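Local atomic coordinates of FACT-Spt16 (Cicer arietinum, PDB entry 5CE6), a protein that serves as a subunit of the FACT histone chaperone complex, its N-terminal domain, built on a peptidase-like fold, probably contributing to binding of histones H3-H4. Residues 23-27 against 78-82; 29-34 against 112-117; 353-357 against 371-375. All coordinates share one frame; numbering follows the deposited sequence.

Contact 1 of 3, residues 23-27 against 78-82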
loop_
_atom_site.group_PDB
_atom_site.type_symbol
_atom_site.label_atom_id
_atom_site.label_comp_id
_atom_site.label_asym_id
_atom_site.label_seq_id
_atom_site.Cartn_x
_atom_site.Cartn_y
_atom_site.Cartn_z
ATOM N N SER A 23 7.297 -1.328 25.164
ATOM C CA SER A 23 6.904 -0.655 23.929
ATOM C C SER A 23 7.629 -1.204 22.699
ATOM O O SER A 23 7.046 -1.940 21.903
ATOM C CB SER A 23 7.123 0.857 24.041
ATOM O OG SER A 23 5.892 1.545 24.175
ATOM N N ILE A 24 8.902 -0.847 22.544
ATOM C CA ILE A 24 9.649 -1.217 21.339
ATOM C C ILE A 24 10.212 -2.637 21.380
ATOM O O ILE A 24 10.914 -3.014 22.315
ATOM C CB ILE A 24 10.781 -0.208 21.026
ATOM C CG1 ILE A 24 10.183 1.147 20.624
ATOM C CG2 ILE A 24 11.678 -0.732 19.901
ATOM C CD1 ILE A 24 11.215 2.262 20.501
ATOM N N ASP A 25 9.879 -3.417 20.355
ATOM C CA ASP A 25 10.440 -4.746 20.172
ATOM C C ASP A 25 11.919 -4.613 19.811
ATOM O O ASP A 25 12.255 -4.347 18.655
ATOM C CB ASP A 25 9.677 -5.452 19.048
ATOM C CG ASP A 25 9.976 -6.932 18.968
ATOM O OD1 ASP A 25 11.156 -7.328 19.081
ATOM O OD2 ASP A 25 9.013 -7.702 18.780
ATOM N N LEU A 26 12.797 -4.796 20.794
ATOM C CA LEU A 26 14.235 -4.612 20.590
ATOM C C LEU A 26 14.870 -5.651 19.664
ATOM O O LEU A 26 15.828 -5.346 18.955
ATOM C CB LEU A 26 14.979 -4.570 21.930
ATOM C CG LEU A 26 14.610 -3.413 22.862
ATOM C CD1 LEU A 26 15.508 -3.382 24.078
ATOM C CD2 LEU A 26 14.669 -2.082 22.135
ATOM N N ASN A 27 14.345 -6.875 19.674
ATOM C CA ASN A 27 14.865 -7.940 18.819
ATOM C C ASN A 27 14.600 -7.639 17.351
ATOM O O ASN A 27 15.485 -7.765 16.501
ATOM C CB ASN A 27 14.242 -9.287 19.208
ATOM C CG ASN A 27 14.986 -10.474 18.617
ATOM O OD1 ASN A 27 15.296 -10.501 17.423
ATOM N ND2 ASN A 27 15.275 -11.466 19.453
ATOM N N LEU A 78 10.800 0.446 14.279
ATOM C CA LEU A 78 10.489 0.704 15.688
ATOM C C LEU A 78 9.108 0.213 16.122
ATOM O O LEU A 78 8.834 0.095 17.317
ATOM C CB LEU A 78 10.617 2.202 15.984
ATOM C CG LEU A 78 12.032 2.771 15.832
ATOM C CD1 LEU A 78 12.009 4.285 15.681
ATOM C CD2 LEU A 78 12.891 2.373 17.013
ATOM N N GLY A 79 8.240 -0.060 15.156
ATOM C CA GLY A 79 6.922 -0.597 15.455
ATOM C C GLY A 79 5.892 0.464 15.785
ATOM O O GLY A 79 4.757 0.136 16.130
ATOM N N PHE A 80 6.285 1.733 15.688
ATOM C CA PHE A 80 5.407 2.854 16.017
ATOM C C PHE A 80 5.731 4.051 15.140
ATOM O O PHE A 80 6.855 4.188 14.650
ATOM C CB PHE A 80 5.574 3.288 17.485
ATOM C CG PHE A 80 5.272 2.209 18.483
ATOM C CD1 PHE A 80 3.966 1.957 18.881
ATOM C CD2 PHE A 80 6.298 1.447 19.024
ATOM C CE1 PHE A 80 3.691 0.960 19.803
ATOM C CE2 PHE A 80 6.032 0.448 19.941
ATOM C CZ PHE A 80 4.726 0.204 20.334
ATOM N N GLU A 81 4.745 4.912 14.941
ATOM C CA GLU A 81 4.975 6.172 14.258
ATOM C C GLU A 81 5.676 7.130 15.199
ATOM O O GLU A 81 5.447 7.105 16.410
ATOM C CB GLU A 81 3.660 6.803 13.822
ATOM C CG GLU A 81 2.978 6.109 12.659
ATOM C CD GLU A 81 1.784 6.886 12.152
ATOM O OE1 GLU A 81 1.972 8.004 11.624
ATOM O OE2 GLU A 81 0.653 6.378 12.285
ATOM N N PHE A 82 6.513 7.988 14.625
ATOM C CA PHE A 82 7.165 9.063 15.363
ATOM C C PHE A 82 6.937 10.356 14.591
ATOM O O PHE A 82 7.784 10.779 13.800
ATOM C CB PHE A 82 8.663 8.770 15.518
ATOM C CG PHE A 82 8.987 7.769 16.609
ATOM C CD1 PHE A 82 8.771 6.407 16.422
ATOM C CD2 PHE A 82 9.535 8.193 17.812
ATOM C CE1 PHE A 82 9.078 5.493 17.424
ATOM C CE2 PHE A 82 9.847 7.288 18.820
ATOM C CZ PHE A 82 9.625 5.935 18.626
HETATM O O HOH W 1 8.314 -2.320 18.206
#
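Ile24 provides the apolar part of this contact, with its side chain packed against Leu78, Phe80 and Phe82 at the end of helix 69-78 and in the loop that follows. Its CG1 branch lies anti to the carbonyl carbon (chi1 -67°), and from there CD1 reaches Leu78 CD2 at 3.9 Å. The same methyl comes up to the edge of the Phe82 ring, 4.4 Å from CZ, while Ile24 CG1 stands 4.2 Å from Phe80 CD2. Ile24 CG1 and CG2 also both rest on the carbonyl oxygen of Leu78. Ile105 and Val109 extend the apolar surroundings of Ile24, and Leu106 touches both Leu78 and Phe82.

A carbonyl oxygen meets aromatic carbon at Phe80: that of Ser23 lies in the plane of the ring at its edge, 3.3 Å from Phe80 CE2, so the oxygen faces the weakly positive C-H rim and not the pi cloud.

No direct hydrogen bond joins the segments, but a water bridges them: it accepts from Asp25 N at 2.9 Å and donates to Leu78 O at 2.6 Å. That carbonyl belongs to the last residue of helix 69-78, and Gly79 then leaves the helix with positive phi. Asp25 is the N-cap of helix 26-42, its OD1 accepting from Thr28 N. The contact thus sets a capped helix start beside a glycine-terminated helix end, within the N-terminal lobe of Spt16.

Contact 2 of 3, residues 29-34 against 112-117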
loop_
_atom_site.group_PDB
_atom_site.type_symbol
_atom_site.label_atom_id
_atom_site.label_comp_id
_atom_site.label_asym_id
_atom_site.label_seq_id
_atom_site.Cartn_x
_atom_site.Cartn_y
_atom_site.Cartn_z
ATOM N N PHE A 29 13.938 -4.644 16.132
ATOM C CA PHE A 29 14.731 -3.455 15.838
ATOM C C PHE A 29 16.152 -3.837 15.415
ATOM O O PHE A 29 16.652 -3.350 14.401
ATOM C CB PHE A 29 14.774 -2.528 17.058
ATOM C CG PHE A 29 15.733 -1.384 16.910
ATOM C CD1 PHE A 29 15.408 -0.287 16.124
ATOM C CD2 PHE A 29 16.956 -1.397 17.562
ATOM C CE1 PHE A 29 16.291 0.765 15.979
ATOM C CE2 PHE A 29 17.845 -0.344 17.427
ATOM C CZ PHE A 29 17.511 0.738 16.638
ATOM N N GLN A 30 16.787 -4.726 16.174
ATOM C CA GLN A 30 18.164 -5.134 15.883
ATOM C C GLN A 30 18.279 -5.855 14.546
ATOM O O GLN A 30 19.170 -5.567 13.745
ATOM C CB GLN A 30 18.720 -6.029 16.999
ATOM C CG GLN A 30 19.051 -5.304 18.283
ATOM C CD GLN A 30 19.612 -6.231 19.345
ATOM O OE1 GLN A 30 20.810 -6.514 19.368
ATOM N NE2 GLN A 30 18.744 -6.715 20.228
ATOM N N THR A 31 17.373 -6.798 14.317
ATOM C CA THR A 31 17.367 -7.574 13.087
ATOM C C THR A 31 17.158 -6.672 11.880
ATOM O O THR A 31 17.861 -6.786 10.867
ATOM C CB THR A 31 16.271 -8.651 13.115
ATOM O OG1 THR A 31 16.571 -9.599 14.144
ATOM C CG2 THR A 31 16.202 -9.374 11.789
ATOM N N ARG A 32 16.204 -5.758 11.998
ATOM C CA ARG A 32 15.883 -4.871 10.893
ATOM C C ARG A 32 16.919 -3.762 10.679
ATOM O O ARG A 32 17.190 -3.396 9.532
ATOM C CB ARG A 32 14.454 -4.341 11.032
ATOM C CG ARG A 32 13.421 -5.440 10.757
ATOM C CD ARG A 32 11.981 -4.985 10.933
ATOM N NE ARG A 32 11.070 -6.129 10.853
ATOM C CZ ARG A 32 9.759 -6.077 11.073
ATOM N NH1 ARG A 32 9.174 -4.938 11.396
ATOM N NH2 ARG A 32 9.032 -7.188 10.988
ATOM N N LEU A 33 17.527 -3.261 11.760
ATOM C CA LEU A 33 18.590 -2.267 11.621
ATOM C C LEU A 33 19.787 -2.892 10.900
ATOM O O LEU A 33 20.417 -2.266 10.039
ATOM C CB LEU A 33 19.007 -1.693 12.986
ATOM C CG LEU A 33 19.948 -0.484 13.000
ATOM C CD1 LEU A 33 19.302 0.680 12.278
ATOM C CD2 LEU A 33 20.306 -0.088 14.427
ATOM N N LYS A 34 20.085 -4.141 11.245
ATOM C CA LYS A 34 21.156 -4.880 10.588
ATOM C C LYS A 34 20.841 -5.080 9.109
ATOM O O LYS A 34 21.690 -4.850 8.246
ATOM C CB LYS A 34 21.349 -6.233 11.272
ATOM C CG LYS A 34 22.682 -6.905 10.988
ATOM C CD LYS A 34 23.289 -7.442 12.279
ATOM C CE LYS A 34 22.220 -8.062 13.173
ATOM N NZ LYS A 34 22.715 -8.322 14.554
ATOM N N PRO A 112 20.791 -1.791 22.051
ATOM C CA PRO A 112 20.554 -2.681 20.905
ATOM C C PRO A 112 21.174 -2.192 19.595
ATOM O O PRO A 112 21.609 -3.018 18.792
ATOM C CB PRO A 112 19.030 -2.682 20.784
ATOM C CG PRO A 112 18.560 -2.454 22.180
ATOM C CD PRO A 112 19.536 -1.491 22.768
ATOM N N ALA A 113 21.204 -0.880 19.375
ATOM C CA ALA A 113 21.798 -0.342 18.150
ATOM C C ALA A 113 23.313 -0.530 18.166
ATOM O O ALA A 113 23.921 -0.856 17.146
ATOM C CB ALA A 113 21.446 1.131 17.982
ATOM N N ARG A 114 23.920 -0.303 19.327
ATOM C CA ARG A 114 25.346 -0.548 19.498
ATOM C C ARG A 114 25.690 -2.001 19.199
ATOM O O ARG A 114 26.625 -2.291 18.454
ATOM C CB ARG A 114 25.778 -0.233 20.925
ATOM C CG ARG A 114 26.290 1.171 21.130
ATOM C CD ARG A 114 27.145 1.243 22.389
ATOM N NE ARG A 114 26.439 0.697 23.544
ATOM C CZ ARG A 114 25.603 1.397 24.303
ATOM N NH1 ARG A 114 25.370 2.674 24.030
ATOM N NH2 ARG A 114 24.999 0.824 25.335
ATOM N N GLU A 115 24.911 -2.908 19.779
ATOM C CA GLU A 115 25.231 -4.332 19.746
ATOM C C GLU A 115 24.879 -5.001 18.420
ATOM O O GLU A 115 25.299 -6.128 18.161
ATOM C CB GLU A 115 24.550 -5.054 20.914
ATOM C CG GLU A 115 24.942 -4.512 22.286
ATOM C CD GLU A 115 24.361 -5.324 23.430
ATOM O OE1 GLU A 115 25.078 -5.537 24.432
ATOM O OE2 GLU A 115 23.188 -5.744 23.331
ATOM N N SER A 116 24.122 -4.306 17.576
ATOM C CA SER A 116 23.702 -4.876 16.299
ATOM C C SER A 116 24.536 -4.390 15.106
ATOM O O SER A 116 25.027 -5.202 14.319
ATOM C CB SER A 116 22.211 -4.623 16.060
ATOM O OG SER A 116 21.908 -3.241 16.134
ATOM N N VAL A 117 24.702 -3.076 14.970
ATOM C CA VAL A 117 25.437 -2.529 13.827
ATOM C C VAL A 117 26.605 -1.627 14.219
ATOM O O VAL A 117 27.224 -0.994 13.360
ATOM C CB VAL A 117 24.511 -1.767 12.845
ATOM C CG1 VAL A 117 23.596 -2.727 12.132
ATOM C CG2 VAL A 117 23.703 -0.718 13.578
#
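Leu33 and Val117 meet at the close-packed side of this helix pair, where Leu33 CD2 lies 3.6 Å from Val117 CG2 and the two side chains cross at about a right angle. Leu33 has CG anti to the backbone N (chi1 -170°), which sends the branch across to helix 110-117 and also brings CD2 to 3.9 Å from Ala113 CB. Phe29, one turn earlier, meets the same alanine with its ring edge: Ala113 N lies in the ring plane near CE2, and Phe29 CD2 is 4.0 Å from Pro112 CB. Phe29 also touches Leu77 and Leu78 of helix 69-78, and Phe29, Leu33, Pro112 and Ala113 are all buried. The segment axes approach to 9.0 Å and cross at -46°, with the small side chains of Ala113 and Ser116 at the interface.

Toward solvent the packing relies on the aliphatic parts of polar side chains. Gln30 CG sits 3.6 Å from Pro112 CB, and its CB lies against Ser116 CB; the amide nitrogen turns back to its own helix in a weak hydrogen bond to Leu26 O. Lys34, bent at chi2 and chi3, lays CD 3.5 Å from Ser116 O, whereas its NZ remains 3.9 Å from that oxygen and makes no hydrogen bond to it. Val117 CG1 packs on Lys34 CA, covering the backbone there.

Ser116 spends its hydroxyl within helix 110-117, donating to Pro112 O at 2.7 Å with the donor tilted 20° from the carbonyl plane. With this hydroxyl bonded within its own helix and no hydrogen bond or salt bridge between the segments, the pairing depends on shape and apolar burial, and the polar groups at its margin contribute mainly their carbon atoms.

Contact 3 of 3, residues 353-357 against 371-375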
loop_
_atom_site.group_PDB
_atom_site.type_symbol
_atom_site.label_atom_id
_atom_site.label_comp_id
_atom_site.label_asym_id
_atom_site.label_seq_id
_atom_site.Cartn_x
_atom_site.Cartn_y
_atom_site.Cartn_z
ATOM N N TYR A 353 2.198 -8.695 -16.107
ATOM C CA TYR A 353 1.266 -7.748 -16.706
ATOM C C TYR A 353 0.914 -8.153 -18.143
ATOM O O TYR A 353 -0.260 -8.179 -18.525
ATOM C CB TYR A 353 1.805 -6.305 -16.654
ATOM C CG TYR A 353 0.835 -5.341 -17.313
ATOM C CD1 TYR A 353 -0.277 -4.869 -16.625
ATOM C CD2 TYR A 353 1.007 -4.954 -18.629
ATOM C CE1 TYR A 353 -1.190 -4.005 -17.236
ATOM C CE2 TYR A 353 0.107 -4.103 -19.248
ATOM C CZ TYR A 353 -0.988 -3.634 -18.551
ATOM O OH TYR A 353 -1.880 -2.784 -19.191
ATOM N N LEU A 354 1.927 -8.487 -18.941
ATOM C CA LEU A 354 1.689 -8.838 -20.332
ATOM C C LEU A 354 0.897 -10.136 -20.476
ATOM O O LEU A 354 0.288 -10.376 -21.513
ATOM C CB LEU A 354 3.003 -8.897 -21.111
ATOM C CG LEU A 354 3.628 -7.515 -21.314
ATOM C CD1 LEU A 354 5.042 -7.623 -21.847
ATOM C CD2 LEU A 354 2.759 -6.678 -22.249
ATOM N N ALA A 355 0.888 -10.961 -19.429
ATOM C CA ALA A 355 0.035 -12.150 -19.416
ATOM C C ALA A 355 -1.443 -11.764 -19.474
ATOM O O ALA A 355 -2.245 -12.448 -20.124
ATOM C CB ALA A 355 0.324 -13.012 -18.193
ATOM N N ALA A 356 -1.797 -10.670 -18.794
ATOM C CA ALA A 356 -3.154 -10.129 -18.851
ATOM C C ALA A 356 -3.456 -9.580 -20.241
ATOM O O ALA A 356 -4.524 -9.835 -20.797
ATOM C CB ALA A 356 -3.342 -9.023 -17.823
ATOM N N VAL A 357 -2.533 -8.787 -20.780
ATOM C CA VAL A 357 -2.701 -8.235 -22.126
ATOM C C VAL A 357 -2.935 -9.354 -23.144
ATOM O O VAL A 357 -3.812 -9.249 -24.003
ATOM C CB VAL A 357 -1.479 -7.385 -22.541
ATOM C CG1 VAL A 357 -1.646 -6.853 -23.963
ATOM C CG2 VAL A 357 -1.278 -6.234 -21.558
ATOM N N LEU A 371 -8.015 -1.777 -20.883
ATOM C CA LEU A 371 -7.385 -2.453 -19.751
ATOM C C LEU A 371 -6.557 -1.433 -18.989
ATOM O O LEU A 371 -5.911 -0.581 -19.603
ATOM C CB LEU A 371 -6.505 -3.608 -20.238
ATOM C CG LEU A 371 -5.962 -4.562 -19.175
ATOM C CD1 LEU A 371 -7.092 -5.401 -18.599
ATOM C CD2 LEU A 371 -4.879 -5.450 -19.771
ATOM N N THR A 372 -6.601 -1.498 -17.659
ATOM C CA THR A 372 -5.799 -0.598 -16.831
ATOM C C THR A 372 -4.325 -0.807 -17.182
ATOM O O THR A 372 -3.924 -1.915 -17.563
ATOM C CB THR A 372 -6.050 -0.810 -15.320
ATOM O OG1 THR A 372 -5.883 -2.192 -14.994
ATOM C CG2 THR A 372 -7.465 -0.396 -14.941
ATOM N N LYS A 373 -3.531 0.255 -17.079
ATOM C CA LYS A 373 -2.127 0.192 -17.482
ATOM C C LYS A 373 -1.275 -0.495 -16.419
ATOM O O LYS A 373 -0.119 -0.831 -16.664
ATOM C CB LYS A 373 -1.570 1.587 -17.772
ATOM C CG LYS A 373 -2.281 2.320 -18.902
ATOM C CD LYS A 373 -2.302 1.503 -20.186
ATOM C CE LYS A 373 -3.011 2.263 -21.307
ATOM N NZ LYS A 373 -3.270 1.406 -22.502
ATOM N N SER A 374 -1.854 -0.688 -15.239
ATOM C CA SER A 374 -1.194 -1.420 -14.163
ATOM C C SER A 374 -2.093 -2.572 -13.741
ATOM O O SER A 374 -3.323 -2.486 -13.861
ATOM C CB SER A 374 -0.929 -0.483 -12.984
ATOM O OG SER A 374 -0.460 -1.190 -11.846
ATOM N N ALA A 375 -1.481 -3.661 -13.280
ATOM C CA ALA A 375 -2.230 -4.774 -12.703
ATOM C C ALA A 375 -2.035 -4.815 -11.181
ATOM O O ALA A 375 -2.360 -5.808 -10.530
ATOM C CB ALA A 375 -1.801 -6.107 -13.334
HETATM O O HOH W 2 -2.407 -1.771 -21.657
#
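Within the M24 metallopeptidase-like domain, helix 349-363 packs against the loop that leads into strand 376-378, and Tyr353 spans most of this helix-to-loop junction. With CG anti to the backbone N (chi1 179°), the ring extends from the helix to the loop backbone. Its hydroxyl donates to Thr372 O at 2.8 Å; the acceptor lies in the ring plane, while the donor is tilted 20° from the carbonyl plane. Along the ring edge, Tyr353 CD1 touches Ala375 CB at 3.8 Å, and Ala375 N is also near the plane. Lys373 O approaches obliquely, 3.4 Å from Tyr353 CE1.

A phenylalanine here would probably leave Thr372 O without its cross-segment donor and deprive a water that donates to the hydroxyl of that acceptor.

Further along the helix, contacts are apolar and looser: Leu371 CD2 lies 4.1 Å from Val357 CG2, with Ala356 CB close by. Val339 of helix 323-342 touches both Ala356 and Ala375, and Phe410 of strand 403-414 touches Leu371, so helix 323-342 and strand 403-414 both border the junction. Thr372 OG1 donates to Ser374 O within the loop and is also hydrogen-bonded to Gly409 N. Ser374 OG is hydrogen-bonded to Asn389 OD1. Beside the exposed Lys373, a water donates to Tyr353 OH at 2.7 Å and accepts a weak bond from Lys373 NZ at 3.4 Å.

Overall arrangement
From the N terminus, contact 1 closes a loop of 50 residues as the chain at the end of helix 69-78 and just past it returns to the start of helix 26-42. Contact 2 opens further along that first helix, before contact 1 has closed, and ends on helix 110-117; the two therefore cross along the chain. They also touch in space, through Leu26 on Pro112 and Leu78 on Phe29, so helix 26-42 is tied to two later helices of the N-terminal lobe. Contact 3 follows in series, closing a loop of 13 residues and joining helix 349-363 to the loop before strand 376-378 in the M24-like region. Its centre lies about 38 Å from that of contact 1 and on the opposite side of the chain's centre.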